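PDB 5E75: SusD-like protein BACOVA_02651 from Bacteroides ovatus, which binds polysaccharide at the cell surface and probably captures xyloglucan before its transport into the periplasm for degradation. Local coordinates for residues Y313-K317 against P338-N342; Q249-L253 against N350-T355; L460-K464 against E474-Y479; N301-K307 against T326-K332; L404-I408 against Y431-M436. One frame throughout, in Å; residues are numbered along the deposited sequence.

Interaction 1: residues Y313-K317 against P338-N342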
# COMPACT_ATOMS: atom_id res chain seq x y z
N TYR A 313 9.61 -6.35 -22.04
CA TYR A 313 10.64 -6.17 -21.03
C TYR A 313 10.75 -7.33 -20.03
O TYR A 313 11.49 -7.26 -19.05
CB TYR A 313 10.40 -4.83 -20.30
CG TYR A 313 9.07 -4.70 -19.59
CD1 TYR A 313 7.95 -4.18 -20.24
CD2 TYR A 313 8.94 -5.04 -18.26
CE1 TYR A 313 6.73 -4.04 -19.58
CE2 TYR A 313 7.73 -4.91 -17.60
CZ TYR A 313 6.63 -4.42 -18.26
OH TYR A 313 5.43 -4.28 -17.57
N ILE A 314 10.00 -8.40 -20.32
CA ILE A 314 10.07 -9.66 -19.59
C ILE A 314 10.52 -10.72 -20.59
O ILE A 314 10.06 -10.71 -21.73
CB ILE A 314 8.68 -10.04 -19.00
CG1 ILE A 314 8.16 -8.93 -18.06
CG2 ILE A 314 8.74 -11.38 -18.28
CD1 ILE A 314 9.00 -8.72 -16.80
N CYS A 315 11.42 -11.62 -20.19
CA CYS A 315 12.01 -12.61 -21.10
C CYS A 315 12.62 -11.91 -22.30
O CYS A 315 12.37 -12.29 -23.45
CB CYS A 315 10.97 -13.62 -21.57
SG CYS A 315 10.20 -14.48 -20.22
N ILE A 316 13.42 -10.89 -22.02
CA ILE A 316 13.99 -10.04 -23.07
C ILE A 316 14.87 -10.85 -24.03
O ILE A 316 14.86 -10.59 -25.23
CB ILE A 316 14.81 -8.88 -22.46
CG1 ILE A 316 13.90 -7.93 -21.65
CG2 ILE A 316 15.54 -8.10 -23.54
CD1 ILE A 316 14.66 -6.87 -20.86
N LYS A 317 15.60 -11.83 -23.49
CA LYS A 317 16.47 -12.69 -24.31
C LYS A 317 15.70 -13.65 -25.22
O LYS A 317 16.30 -14.26 -26.11
CB LYS A 317 17.38 -13.54 -23.42
CG LYS A 317 18.41 -12.77 -22.64
CD LYS A 317 19.25 -13.70 -21.77
CE LYS A 317 18.39 -14.54 -20.82
NZ LYS A 317 19.23 -15.31 -19.86
N PRO A 338 16.60 -12.69 -13.79
CA PRO A 338 17.83 -11.97 -13.46
C PRO A 338 18.34 -11.07 -14.59
O PRO A 338 18.85 -9.98 -14.32
CB PRO A 338 18.82 -13.09 -13.19
CG PRO A 338 17.99 -14.24 -12.75
CD PRO A 338 16.71 -14.13 -13.51
N ASP A 339 18.19 -11.49 -15.84
CA ASP A 339 18.73 -10.74 -16.96
C ASP A 339 17.76 -9.79 -17.62
O ASP A 339 18.11 -9.19 -18.63
CB ASP A 339 19.24 -11.68 -18.04
CG ASP A 339 20.30 -12.59 -17.54
OD1 ASP A 339 21.06 -12.19 -16.64
OD2 ASP A 339 20.37 -13.70 -18.08
N ASP A 340 16.55 -9.66 -17.08
CA ASP A 340 15.56 -8.74 -17.66
C ASP A 340 15.77 -7.31 -17.14
O ASP A 340 14.89 -6.72 -16.48
CB ASP A 340 14.14 -9.24 -17.38
CG ASP A 340 13.78 -10.47 -18.20
OD1 ASP A 340 14.32 -10.61 -19.33
OD2 ASP A 340 12.96 -11.29 -17.72
N ASP A 341 16.94 -6.76 -17.44
CA ASP A 341 17.36 -5.45 -16.93
C ASP A 341 17.31 -5.41 -15.40
O ASP A 341 17.02 -4.37 -14.81
CB ASP A 341 16.55 -4.31 -17.57
CG ASP A 341 16.79 -4.18 -19.07
OD1 ASP A 341 17.87 -4.60 -19.56
OD2 ASP A 341 15.91 -3.62 -19.76
N ASN A 342 17.58 -6.55 -14.75
CA ASN A 342 17.61 -6.63 -13.29
C ASN A 342 19.01 -6.81 -12.69
O ASN A 342 19.14 -7.02 -11.49
CB ASN A 342 16.69 -7.75 -12.81
CG ASN A 342 15.22 -7.41 -13.00
OD1 ASN A 342 14.80 -6.30 -12.65
ND2 ASN A 342 14.45 -8.33 -13.57
O HOH W 1 12.64 -5.46 -17.44
O HOH W 2 16.09 -12.20 -20.56
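D340 reaches across to the turn at C315-I316 and takes both of its amide hydrogens on one carboxylate. OD2 of D340 accepts from C315 N at 2.9 Å, while OD1 of D340 accepts from I316 N at the same 2.9 Å along an almost straight N-H line of 169°. Neither donor lies in the carboxylate plane; both approach it obliquely, from above. D340 is the centre of an inverse gamma turn. It is buried, and its OD2 also accepts from G337 N, which ties the carboxylate to its own loop as well. I316 packs alongside: its CG1 lies 3.6 Å from D340 OD1, and its CD1 reaches over to D341 OD2. Two waters bridge the segments, one joining Y313 O to D340 O, the other linking K317 N with D340 OD1.

Against this close-set core, the end formed by K317 and D339 is exposed and looser. There K317, its chain bent at chi3 (-57°), swings NZ to D339 OD2 in a salt bridge, although the position of that oxygen is less certain and a Tris molecule lies beside D339. The whole is a loop-to-loop contact, with an aspartate accepting from consecutive backbone amides and so joining two irregular connections of the SusD-family fold near the protein surface.

Interaction 2: residues Q249-L253 against N350-T355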
# COMPACT_ATOMS: atom_id res chain seq x y z
N GLN A 249 13.41 0.52 0.92
CA GLN A 249 14.63 0.51 0.13
C GLN A 249 15.37 -0.82 0.29
O GLN A 249 16.27 -0.96 1.13
CB GLN A 249 15.54 1.66 0.57
CG GLN A 249 14.90 3.02 0.42
CD GLN A 249 14.70 3.41 -1.03
OE1 GLN A 249 15.56 3.18 -1.88
NE2 GLN A 249 13.56 4.02 -1.31
N TRP A 250 14.99 -1.80 -0.51
CA TRP A 250 15.53 -3.14 -0.34
C TRP A 250 16.95 -3.27 -0.92
O TRP A 250 17.33 -2.55 -1.84
CB TRP A 250 14.56 -4.17 -0.91
CG TRP A 250 13.21 -4.07 -0.26
CD1 TRP A 250 12.04 -3.75 -0.87
CD2 TRP A 250 12.90 -4.26 1.12
NE1 TRP A 250 11.02 -3.73 0.04
CE2 TRP A 250 11.51 -4.03 1.28
CE3 TRP A 250 13.66 -4.60 2.25
CZ2 TRP A 250 10.88 -4.13 2.51
CZ3 TRP A 250 13.02 -4.70 3.47
CH2 TRP A 250 11.65 -4.47 3.59
N VAL A 251 17.71 -4.20 -0.33
CA VAL A 251 19.12 -4.41 -0.66
C VAL A 251 19.29 -5.87 -1.06
O VAL A 251 19.67 -6.70 -0.23
CB VAL A 251 20.05 -4.11 0.54
CG1 VAL A 251 21.52 -4.22 0.11
CG2 VAL A 251 19.77 -2.72 1.14
N PRO A 252 19.03 -6.20 -2.33
CA PRO A 252 19.03 -7.60 -2.77
C PRO A 252 20.36 -8.34 -2.55
O PRO A 252 20.34 -9.56 -2.31
CB PRO A 252 18.71 -7.51 -4.26
CG PRO A 252 19.04 -6.12 -4.64
CD PRO A 252 18.79 -5.27 -3.45
N LEU A 253 21.48 -7.63 -2.60
CA LEU A 253 22.78 -8.25 -2.36
C LEU A 253 23.26 -8.04 -0.91
O LEU A 253 24.44 -8.23 -0.62
CB LEU A 253 23.81 -7.71 -3.35
CG LEU A 253 23.42 -7.84 -4.83
CD1 LEU A 253 24.51 -7.29 -5.74
CD2 LEU A 253 23.10 -9.28 -5.20
N ASN A 350 13.68 -13.15 -3.37
CA ASN A 350 14.56 -11.99 -3.41
C ASN A 350 14.30 -11.15 -4.65
O ASN A 350 14.78 -11.45 -5.75
CB ASN A 350 16.03 -12.42 -3.37
CG ASN A 350 16.95 -11.30 -2.95
OD1 ASN A 350 16.60 -10.13 -3.06
ND2 ASN A 350 18.12 -11.65 -2.43
N SER A 351 13.49 -10.11 -4.46
CA SER A 351 13.12 -9.19 -5.53
C SER A 351 13.92 -7.91 -5.43
O SER A 351 14.14 -7.41 -4.33
CB SER A 351 11.64 -8.81 -5.40
OG SER A 351 11.33 -7.77 -6.30
N PRO A 352 14.33 -7.35 -6.58
CA PRO A 352 15.07 -6.09 -6.60
C PRO A 352 14.18 -4.84 -6.53
O PRO A 352 14.70 -3.72 -6.50
CB PRO A 352 15.77 -6.15 -7.96
CG PRO A 352 14.83 -6.86 -8.81
CD PRO A 352 14.20 -7.92 -7.93
N LEU A 353 12.87 -5.01 -6.51
CA LEU A 353 11.98 -3.86 -6.49
C LEU A 353 11.84 -3.27 -5.10
O LEU A 353 11.75 -3.99 -4.10
CB LEU A 353 10.60 -4.26 -6.99
CG LEU A 353 10.58 -4.84 -8.40
CD1 LEU A 353 9.19 -5.34 -8.70
CD2 LEU A 353 11.00 -3.81 -9.43
N ASN A 354 11.82 -1.94 -5.04
CA ASN A 354 11.41 -1.28 -3.82
C ASN A 354 9.93 -1.53 -3.56
O ASN A 354 9.18 -1.92 -4.49
CB ASN A 354 11.67 0.22 -3.91
CG ASN A 354 13.12 0.60 -3.72
OD1 ASN A 354 13.94 -0.22 -3.29
ND2 ASN A 354 13.44 1.83 -4.04
N THR A 355 9.49 -1.29 -2.32
CA THR A 355 8.06 -1.36 -2.00
C THR A 355 7.55 0.06 -1.77
O THR A 355 7.95 0.74 -0.84
CB THR A 355 7.79 -2.18 -0.72
OG1 THR A 355 8.31 -3.50 -0.89
CG2 THR A 355 6.31 -2.27 -0.41
O HOH W 3 17.19 -3.01 -5.28
O HOH W 4 16.57 -0.38 -3.31
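W250 NE1 donates to T355 OG1 at 2.9 Å, nearly straight at 165°, and the hydroxyl oxygen sits at the edge of the indole, in its plane. This joins two irregular segments of the SusD-family fold, one running out of strand 244-248 and the other leading into strand 355-359. T355 OG1 is also hydrogen-bonded to N36 OD1, so the indole is tied through it to the N-terminal part of the chain.

At the far end N350 ND2 bonds P252 O at 3.1 Å, arriving in the carbonyl plane on a lone pair. With CG of N350 anti to N (chi1 -161°), the amide spans the gap and also lays its OD1 against P252 CB at 3.6 Å. N354 adds two weak bonds: OD1 accepts from W250 N at 3.4 Å, and ND2 gives a poorly aligned one to Q249 OE1, whose stronger partner is N240. The Q249 and N354 amide planes are turned 70° apart. A water also lies between W250 O and N354 OD1.

CD1 of W250 lies 3.3 Å from L353 O, which sits near the ring plane. A leucine in place of W250 would lack the indole N-H and would probably leave T355 OG1 without that donor and open a gap beside L353 O. The two prolines also approach each other, CG of P252 coming 4.4 Å from CA of P352.

Interaction 3: residues L460-K464 against E474-Y479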
# COMPACT_ATOMS: atom_id res chain seq x y z
N LEU A 460 -12.46 -8.35 -21.82
CA LEU A 460 -12.34 -9.57 -21.04
C LEU A 460 -13.67 -10.30 -20.91
O LEU A 460 -14.71 -9.67 -20.74
CB LEU A 460 -11.83 -9.24 -19.63
CG LEU A 460 -10.40 -8.74 -19.54
CD1 LEU A 460 -10.12 -8.36 -18.10
CD2 LEU A 460 -9.38 -9.75 -20.02
N HIS A 461 -13.63 -11.63 -20.99
CA HIS A 461 -14.79 -12.48 -20.79
C HIS A 461 -14.46 -13.53 -19.75
O HIS A 461 -13.35 -14.07 -19.74
CB HIS A 461 -15.22 -13.12 -22.12
CG HIS A 461 -15.66 -12.12 -23.14
ND1 HIS A 461 -16.98 -11.76 -23.30
CD2 HIS A 461 -14.95 -11.38 -24.01
CE1 HIS A 461 -17.07 -10.84 -24.25
NE2 HIS A 461 -15.85 -10.59 -24.70
N PHE A 462 -15.41 -13.80 -18.87
CA PHE A 462 -15.21 -14.61 -17.68
C PHE A 462 -16.09 -15.86 -17.73
O PHE A 462 -17.29 -15.76 -18.00
CB PHE A 462 -15.54 -13.81 -16.40
CG PHE A 462 -14.77 -12.52 -16.26
CD1 PHE A 462 -15.24 -11.36 -16.85
CD2 PHE A 462 -13.58 -12.47 -15.55
CE1 PHE A 462 -14.53 -10.18 -16.73
CE2 PHE A 462 -12.89 -11.29 -15.44
CZ PHE A 462 -13.35 -10.15 -16.03
N GLY A 463 -15.49 -17.02 -17.48
CA GLY A 463 -16.23 -18.26 -17.49
C GLY A 463 -15.32 -19.46 -17.31
O GLY A 463 -14.41 -19.46 -16.48
N LYS A 464 -15.55 -20.51 -18.09
CA LYS A 464 -14.76 -21.72 -17.99
C LYS A 464 -14.76 -22.43 -19.33
O LYS A 464 -15.47 -22.03 -20.25
CB LYS A 464 -15.32 -22.66 -16.91
CG LYS A 464 -16.64 -23.32 -17.28
CD LYS A 464 -17.19 -24.12 -16.11
CE LYS A 464 -16.58 -25.50 -16.03
NZ LYS A 464 -16.98 -26.21 -14.78
N GLU A 474 -19.47 -18.96 -21.03
CA GLU A 474 -19.38 -17.63 -20.45
C GLU A 474 -20.43 -17.32 -19.38
O GLU A 474 -21.60 -17.67 -19.52
CB GLU A 474 -19.46 -16.56 -21.54
CG GLU A 474 -19.28 -15.13 -21.00
CD GLU A 474 -19.03 -14.09 -22.08
OE1 GLU A 474 -19.07 -14.44 -23.28
OE2 GLU A 474 -18.82 -12.92 -21.73
N GLY A 475 -20.00 -16.67 -18.30
CA GLY A 475 -20.92 -16.01 -17.39
C GLY A 475 -20.85 -16.53 -15.96
O GLY A 475 -20.24 -17.57 -15.71
N PRO A 476 -21.50 -15.81 -15.03
CA PRO A 476 -21.45 -16.12 -13.59
C PRO A 476 -21.89 -17.52 -13.21
O PRO A 476 -21.46 -18.02 -12.17
CB PRO A 476 -22.39 -15.08 -12.98
CG PRO A 476 -22.39 -13.96 -13.95
CD PRO A 476 -22.32 -14.61 -15.29
N GLU A 477 -22.74 -18.16 -14.01
CA GLU A 477 -23.17 -19.51 -13.67
C GLU A 477 -21.99 -20.49 -13.75
O GLU A 477 -22.05 -21.60 -13.20
CB GLU A 477 -24.32 -19.96 -14.58
CG GLU A 477 -24.01 -20.00 -16.07
CD GLU A 477 -24.24 -18.67 -16.78
OE1 GLU A 477 -24.13 -17.60 -16.14
OE2 GLU A 477 -24.54 -18.70 -17.99
N TYR A 478 -20.92 -20.08 -14.42
CA TYR A 478 -19.74 -20.93 -14.58
C TYR A 478 -18.59 -20.55 -13.66
O TYR A 478 -17.53 -21.17 -13.71
CB TYR A 478 -19.26 -20.88 -16.03
CG TYR A 478 -20.29 -21.41 -16.99
CD1 TYR A 478 -20.58 -22.76 -17.04
CD2 TYR A 478 -20.99 -20.56 -17.83
CE1 TYR A 478 -21.53 -23.26 -17.91
CE2 TYR A 478 -21.95 -21.04 -18.70
CZ TYR A 478 -22.21 -22.39 -18.73
OH TYR A 478 -23.16 -22.88 -19.60
N TYR A 479 -18.78 -19.54 -12.82
CA TYR A 479 -17.78 -19.18 -11.83
C TYR A 479 -17.72 -20.26 -10.76
O TYR A 479 -18.70 -20.98 -10.54
CB TYR A 479 -18.11 -17.85 -11.13
CG TYR A 479 -18.19 -16.61 -12.00
CD1 TYR A 479 -17.87 -16.63 -13.35
CD2 TYR A 479 -18.61 -15.41 -11.44
CE1 TYR A 479 -17.97 -15.49 -14.12
CE2 TYR A 479 -18.71 -14.28 -12.20
CZ TYR A 479 -18.39 -14.32 -13.53
OH TYR A 479 -18.50 -13.16 -14.27
O HOH W 5 -17.86 -12.32 -19.19
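H461 ND1 donates to E474 OE2 at 2.7 Å, and the bond is close to straight (168°). The carboxylate oxygen lies in the plane of the imidazole, yet the histidine meets that oxygen from above the carboxylate plane, and the two flat groups stand 89° apart. E474 gets there on an extended chain, with CG anti to its backbone N (chi1 -176°). The same OE2 accepts from a water that in turn takes the hydrogen of F462 N, so one carboxylate oxygen serves both side chain and backbone of the neighbouring strand.

Next to it G475 N bonds F462 O at 2.9 Å, and G463 pairs with E474 as an antiparallel non-hydrogen-bonded pair. Their CA atoms are just 4.4 Å apart, and a side chain on G463 would run into E474 CA. Further along, Y479 brings its CE1 to within 3.7 Å of F462 CB, and K464 lays its CD 3.8 Å from CD1 of Y478, the two side chains crossing at about a right angle.

Outside this shell, H461 NE2 is held by D455 OD2, which fixes the ring from its other nitrogen, and F462 packs on I286 and L289 of helix 286-291. Y479 turns its ring over P476, whose CA stands above the ring centre. The contact belongs to the small three-stranded antiparallel sheet, where the central strand 460-465 meets the end of edge strand 472-474 as it turns into a 3-10 segment.

Interaction 4: residues N301-K307 against T326-K332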
# COMPACT_ATOMS: atom_id res chain seq x y z
N ASN A 301 -2.28 -4.27 -17.76
CA ASN A 301 -1.19 -5.19 -18.09
C ASN A 301 -0.03 -5.10 -17.11
O ASN A 301 0.64 -6.12 -16.83
CB ASN A 301 -0.64 -4.91 -19.51
CG ASN A 301 -1.53 -5.41 -20.61
OD1 ASN A 301 -2.44 -6.20 -20.38
ND2 ASN A 301 -1.28 -4.93 -21.83
N ALA A 302 0.24 -3.90 -16.60
CA ALA A 302 1.33 -3.75 -15.64
C ALA A 302 0.99 -4.31 -14.28
O ALA A 302 1.86 -4.43 -13.42
CB ALA A 302 1.74 -2.28 -15.51
N THR A 303 -0.28 -4.63 -14.06
CA THR A 303 -0.71 -5.15 -12.76
C THR A 303 -0.95 -6.67 -12.77
O THR A 303 -0.49 -7.37 -11.84
CB THR A 303 -1.96 -4.39 -12.24
OG1 THR A 303 -1.69 -2.98 -12.26
CG2 THR A 303 -2.28 -4.79 -10.83
N PHE A 304 -1.66 -7.16 -13.78
CA PHE A 304 -1.95 -8.59 -13.94
C PHE A 304 -1.68 -9.05 -15.36
O PHE A 304 -1.98 -8.34 -16.31
CB PHE A 304 -3.43 -8.90 -13.63
CG PHE A 304 -3.86 -8.49 -12.26
CD1 PHE A 304 -3.45 -9.22 -11.14
CD2 PHE A 304 -4.64 -7.36 -12.08
CE1 PHE A 304 -3.83 -8.81 -9.87
CE2 PHE A 304 -5.02 -6.95 -10.82
CZ PHE A 304 -4.61 -7.68 -9.70
N PHE A 305 -1.17 -10.27 -15.49
CA PHE A 305 -1.11 -10.96 -16.79
C PHE A 305 -2.53 -11.37 -17.16
O PHE A 305 -3.26 -11.87 -16.32
CB PHE A 305 -0.26 -12.22 -16.69
CG PHE A 305 1.20 -11.97 -16.39
CD1 PHE A 305 2.06 -11.51 -17.39
CD2 PHE A 305 1.75 -12.24 -15.13
CE1 PHE A 305 3.40 -11.30 -17.14
CE2 PHE A 305 3.10 -12.03 -14.89
CZ PHE A 305 3.92 -11.57 -15.90
N THR A 306 -2.95 -11.17 -18.41
CA THR A 306 -4.16 -11.79 -18.93
C THR A 306 -3.86 -12.31 -20.32
O THR A 306 -2.89 -11.89 -20.94
CB THR A 306 -5.38 -10.83 -18.96
OG1 THR A 306 -5.07 -9.68 -19.76
CG2 THR A 306 -5.79 -10.39 -17.54
N LYS A 307 -4.68 -13.25 -20.79
CA LYS A 307 -4.37 -14.02 -21.99
C LYS A 307 -4.01 -13.15 -23.19
O LYS A 307 -4.76 -12.27 -23.58
CB LYS A 307 -5.56 -14.90 -22.34
CG LYS A 307 -5.24 -15.93 -23.43
CD LYS A 307 -6.38 -16.90 -23.60
CE LYS A 307 -5.95 -18.10 -24.42
NZ LYS A 307 -7.08 -19.05 -24.60
N THR A 326 -4.97 -18.79 -19.00
CA THR A 326 -6.34 -18.30 -19.02
C THR A 326 -6.78 -17.82 -17.65
O THR A 326 -7.96 -17.78 -17.34
CB THR A 326 -7.34 -19.36 -19.52
OG1 THR A 326 -7.35 -20.48 -18.64
CG2 THR A 326 -6.95 -19.83 -20.91
N ALA A 327 -5.81 -17.45 -16.82
CA ALA A 327 -6.07 -16.90 -15.50
C ALA A 327 -5.61 -15.44 -15.44
O ALA A 327 -5.64 -14.73 -16.45
CB ALA A 327 -5.42 -17.76 -14.46
N SER A 328 -5.21 -14.96 -14.26
CA SER A 328 -4.90 -13.55 -14.09
C SER A 328 -3.78 -13.37 -13.05
O SER A 328 -3.93 -12.61 -12.09
CB SER A 328 -6.16 -12.76 -13.73
OG SER A 328 -6.89 -13.38 -12.70
N PRO A 329 -2.65 -14.06 -13.23
CA PRO A 329 -1.61 -13.97 -12.21
C PRO A 329 -1.00 -12.56 -12.12
O PRO A 329 -1.11 -11.73 -13.02
CB PRO A 329 -0.58 -15.01 -12.67
CG PRO A 329 -0.80 -15.18 -14.16
CD PRO A 329 -2.27 -14.94 -14.35
N ILE A 330 -0.34 -12.33 -11.00
CA ILE A 330 0.22 -11.03 -10.69
C ILE A 330 1.37 -10.68 -11.64
O ILE A 330 2.29 -11.48 -11.85
CB ILE A 330 0.70 -10.98 -9.22
CG1 ILE A 330 -0.47 -11.22 -8.24
CG2 ILE A 330 1.41 -9.67 -8.91
CD1 ILE A 330 -0.02 -11.53 -6.83
N LYS A 331 1.35 -9.46 -12.18
CA LYS A 331 2.50 -8.88 -12.89
C LYS A 331 3.25 -7.85 -12.04
O LYS A 331 4.47 -7.83 -12.02
CB LYS A 331 2.08 -8.24 -14.22
CG LYS A 331 3.19 -7.38 -14.89
CD LYS A 331 4.41 -8.18 -15.30
CE LYS A 331 5.62 -7.28 -15.53
NZ LYS A 331 6.13 -6.73 -14.25
N LYS A 332 2.53 -6.98 -11.33
CA LYS A 332 3.18 -5.98 -10.51
C LYS A 332 3.89 -6.60 -9.31
O LYS A 332 3.25 -7.25 -8.49
CB LYS A 332 2.18 -4.95 -10.03
CG LYS A 332 2.84 -3.75 -9.37
CD LYS A 332 1.83 -2.67 -8.95
CE LYS A 332 1.12 -2.00 -10.11
NZ LYS A 332 0.11 -1.00 -9.63
O HOH W 6 4.63 -4.45 -13.39
O HOH W 7 -6.51 -14.32 -19.02
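T303 O takes two backbone donors from the opposite segment, K331 N at 2.8 Å and K332 N at 3.1 Å. Both come from the same face, above the carbonyl plane. Here the chain leaving helix 297-303 lies against an irregular loop of the SusD-family fold, and a single backbone bridge pairs F304 with I330. The bond from F305 N to P329 O, 2.9 Å long, makes up that bridge together with the one from K331 N to T303 O.

Carbon donors add to these. S328 CA points its hydrogen at F305 O from 3.2 Å; that oxygen is buried with no conventional hydrogen-bond partner in the model. F304 CA makes a longer, more bent contact of this kind with P329 O.

Two waters span the ends of the pairing, one between A302 O and K331 NZ, the other between K307 N and A327 O. NZ of K331 also bonds V334 O, and K332 NZ leaves the contact for G416 O and a salt bridge with E418.

Apolar packing fills the middle. F305 CB rests on the P329 ring, 3.9 Å from CG of P329, while F304 touches I330 and runs on to M288 and L289 of helix 286-291. K331 crosses F305 obliquely: its chain turns at chi2 (64°), and CD of K331 lies 3.5 Å from CZ of F305. Closer to its backbone, K331 CB makes a CH-pi contact, 4.0 Å above the centroid of the F305 ring and 13° from the ring normal.

Interaction 5: residues L404-I408 against Y431-M436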
# COMPACT_ATOMS: atom_id res chain seq x y z
N LEU A 404 -17.33 10.65 -5.87
CA LEU A 404 -16.57 9.75 -5.01
C LEU A 404 -16.44 8.37 -5.68
O LEU A 404 -15.40 7.72 -5.57
CB LEU A 404 -17.21 9.65 -3.63
CG LEU A 404 -16.44 8.77 -2.63
CD1 LEU A 404 -15.05 9.34 -2.32
CD2 LEU A 404 -17.25 8.58 -1.36
N ASP A 405 -17.48 7.92 -6.38
CA ASP A 405 -17.39 6.63 -7.06
C ASP A 405 -16.30 6.61 -8.12
O ASP A 405 -15.62 5.59 -8.30
CB ASP A 405 -18.74 6.27 -7.68
CG ASP A 405 -19.78 5.90 -6.65
OD1 ASP A 405 -19.43 5.46 -5.54
OD2 ASP A 405 -20.99 6.04 -6.98
N ASP A 406 -16.09 7.72 -8.81
CA ASP A 406 -15.02 7.81 -9.79
C ASP A 406 -13.66 7.73 -9.10
O ASP A 406 -12.74 7.11 -9.62
CB ASP A 406 -15.09 9.12 -10.58
CG ASP A 406 -16.30 9.21 -11.47
OD1 ASP A 406 -16.54 8.26 -12.25
OD2 ASP A 406 -17.00 10.24 -11.39
N ILE A 407 -13.55 8.35 -7.93
CA ILE A 407 -12.30 8.34 -7.18
C ILE A 407 -11.98 6.95 -6.65
O ILE A 407 -10.83 6.50 -6.72
CB ILE A 407 -12.32 9.38 -6.05
CG1 ILE A 407 -12.39 10.77 -6.69
CG2 ILE A 407 -11.10 9.24 -5.15
CD1 ILE A 407 -12.56 11.92 -5.75
N ILE A 408 -12.99 6.25 -6.15
CA ILE A 408 -12.78 4.89 -5.65
C ILE A 408 -12.25 4.00 -6.78
O ILE A 408 -11.28 3.26 -6.59
CB ILE A 408 -14.07 4.29 -5.04
CG1 ILE A 408 -14.44 5.05 -3.76
CG2 ILE A 408 -13.90 2.79 -4.77
CD1 ILE A 408 -15.86 4.75 -3.24
N TYR A 431 -16.00 6.69 7.08
CA TYR A 431 -16.73 7.87 6.61
C TYR A 431 -18.19 7.57 6.22
O TYR A 431 -19.12 8.21 6.72
CB TYR A 431 -15.94 8.44 5.44
CG TYR A 431 -16.59 9.47 4.53
CD1 TYR A 431 -17.46 10.44 5.00
CD2 TYR A 431 -16.26 9.49 3.19
CE1 TYR A 431 -18.03 11.38 4.12
CE2 TYR A 431 -16.80 10.41 2.31
CZ TYR A 431 -17.67 11.35 2.79
OH TYR A 431 -18.18 12.25 1.88
N LEU A 432 -18.37 6.58 5.34
CA LEU A 432 -19.69 6.18 4.82
C LEU A 432 -19.84 4.67 5.01
O LEU A 432 -19.73 3.90 4.06
CB LEU A 432 -19.81 6.59 3.36
CG LEU A 432 -19.78 8.08 3.06
CD1 LEU A 432 -19.74 8.33 1.55
CD2 LEU A 432 -20.98 8.82 3.67
N PRO A 433 -20.09 4.23 6.25
CA PRO A 433 -20.09 2.79 6.50
C PRO A 433 -21.15 2.01 5.74
O PRO A 433 -20.86 0.92 5.25
CB PRO A 433 -20.31 2.69 8.02
CG PRO A 433 -20.79 4.06 8.45
CD PRO A 433 -20.15 5.00 7.50
N ASP A 434 -22.36 2.54 5.62
CA ASP A 434 -23.40 1.80 4.94
C ASP A 434 -23.06 1.66 3.46
O ASP A 434 -23.21 0.57 2.89
CB ASP A 434 -24.77 2.46 5.14
CG ASP A 434 -25.23 2.38 6.58
OD1 ASP A 434 -25.01 1.32 7.22
OD2 ASP A 434 -25.80 3.37 7.08
N LYS A 435 -22.61 2.73 2.82
CA LYS A 435 -22.18 2.64 1.43
C LYS A 435 -21.10 1.58 1.27
O LYS A 435 -21.13 0.76 0.35
CB LYS A 435 -21.64 3.98 0.94
CG LYS A 435 -21.04 3.96 -0.46
CD LYS A 435 -20.32 5.25 -0.80
CE LYS A 435 -19.76 5.24 -2.22
NZ LYS A 435 -20.87 5.19 -3.22
N MET A 436 -20.08 1.63 2.11
CA MET A 436 -18.96 0.72 1.92
C MET A 436 -19.26 -0.74 2.27
O MET A 436 -18.73 -1.63 1.64
CB MET A 436 -17.72 1.21 2.67
CG MET A 436 -17.19 2.54 2.15
SD MET A 436 -17.02 2.66 0.36
CE MET A 436 -15.84 1.37 0.02
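D405 and K435 mark the nearest approach of the two backbones, 10.5 Å between their CA atoms, with the CA atoms of L404 and L432 10.9 Å apart. From the first turn of helix 404-415, L404 and I408 present their side chains to Y431-M436. CD2 of L404 meets CD1 of L432 tip to tip at 3.8 Å and also passes CE2 of Y431 at 4.1 Å. Y431 in turn carries L432 CG over one face of its ring. One turn on, I408 CD1 rests against K435 CE and, at 4.3 Å, M436 SD. This is helix-to-helix packing in the helical part of the SusD-family fold; L432 occupies the N-cap position of helix 433-441, and W428 of helix 421-431 lies against L404, I408 and M436.

On the exposed side K435 runs straight out and bends only at chi4 (65°), which brings NZ to 2.7 Å from D405 OD1 in a salt bridge using the syn lone pair. A methionine in place of K435 would probably leave the D405 carboxylate without its charged mate.

How the interactions relate
Interactions 1, 2 and 4 form one connected region. N342 OD1 of interaction 1 lies 3.9 Å from P352 CG of interaction 2, and K331 CE of interaction 4 lies 3.6 Å from Y313 OH of interaction 1. Along the chain, interactions 1 and 4 alternate their segments, and both fall between the two segments of interaction 2. Interaction 3 joins the group through L460 CD2, 4.3 Å from T306 CB of interaction 4. Interaction 5 stands apart, its centre about 40 Å from that of interaction 1 and across the chain's centre. Its Y431 side chain is about 10 Å from a magnesium ion, whereas the side chain of D339 in interaction 1 is about 3 Å from a Tris molecule, probably from the crystallisation liquor.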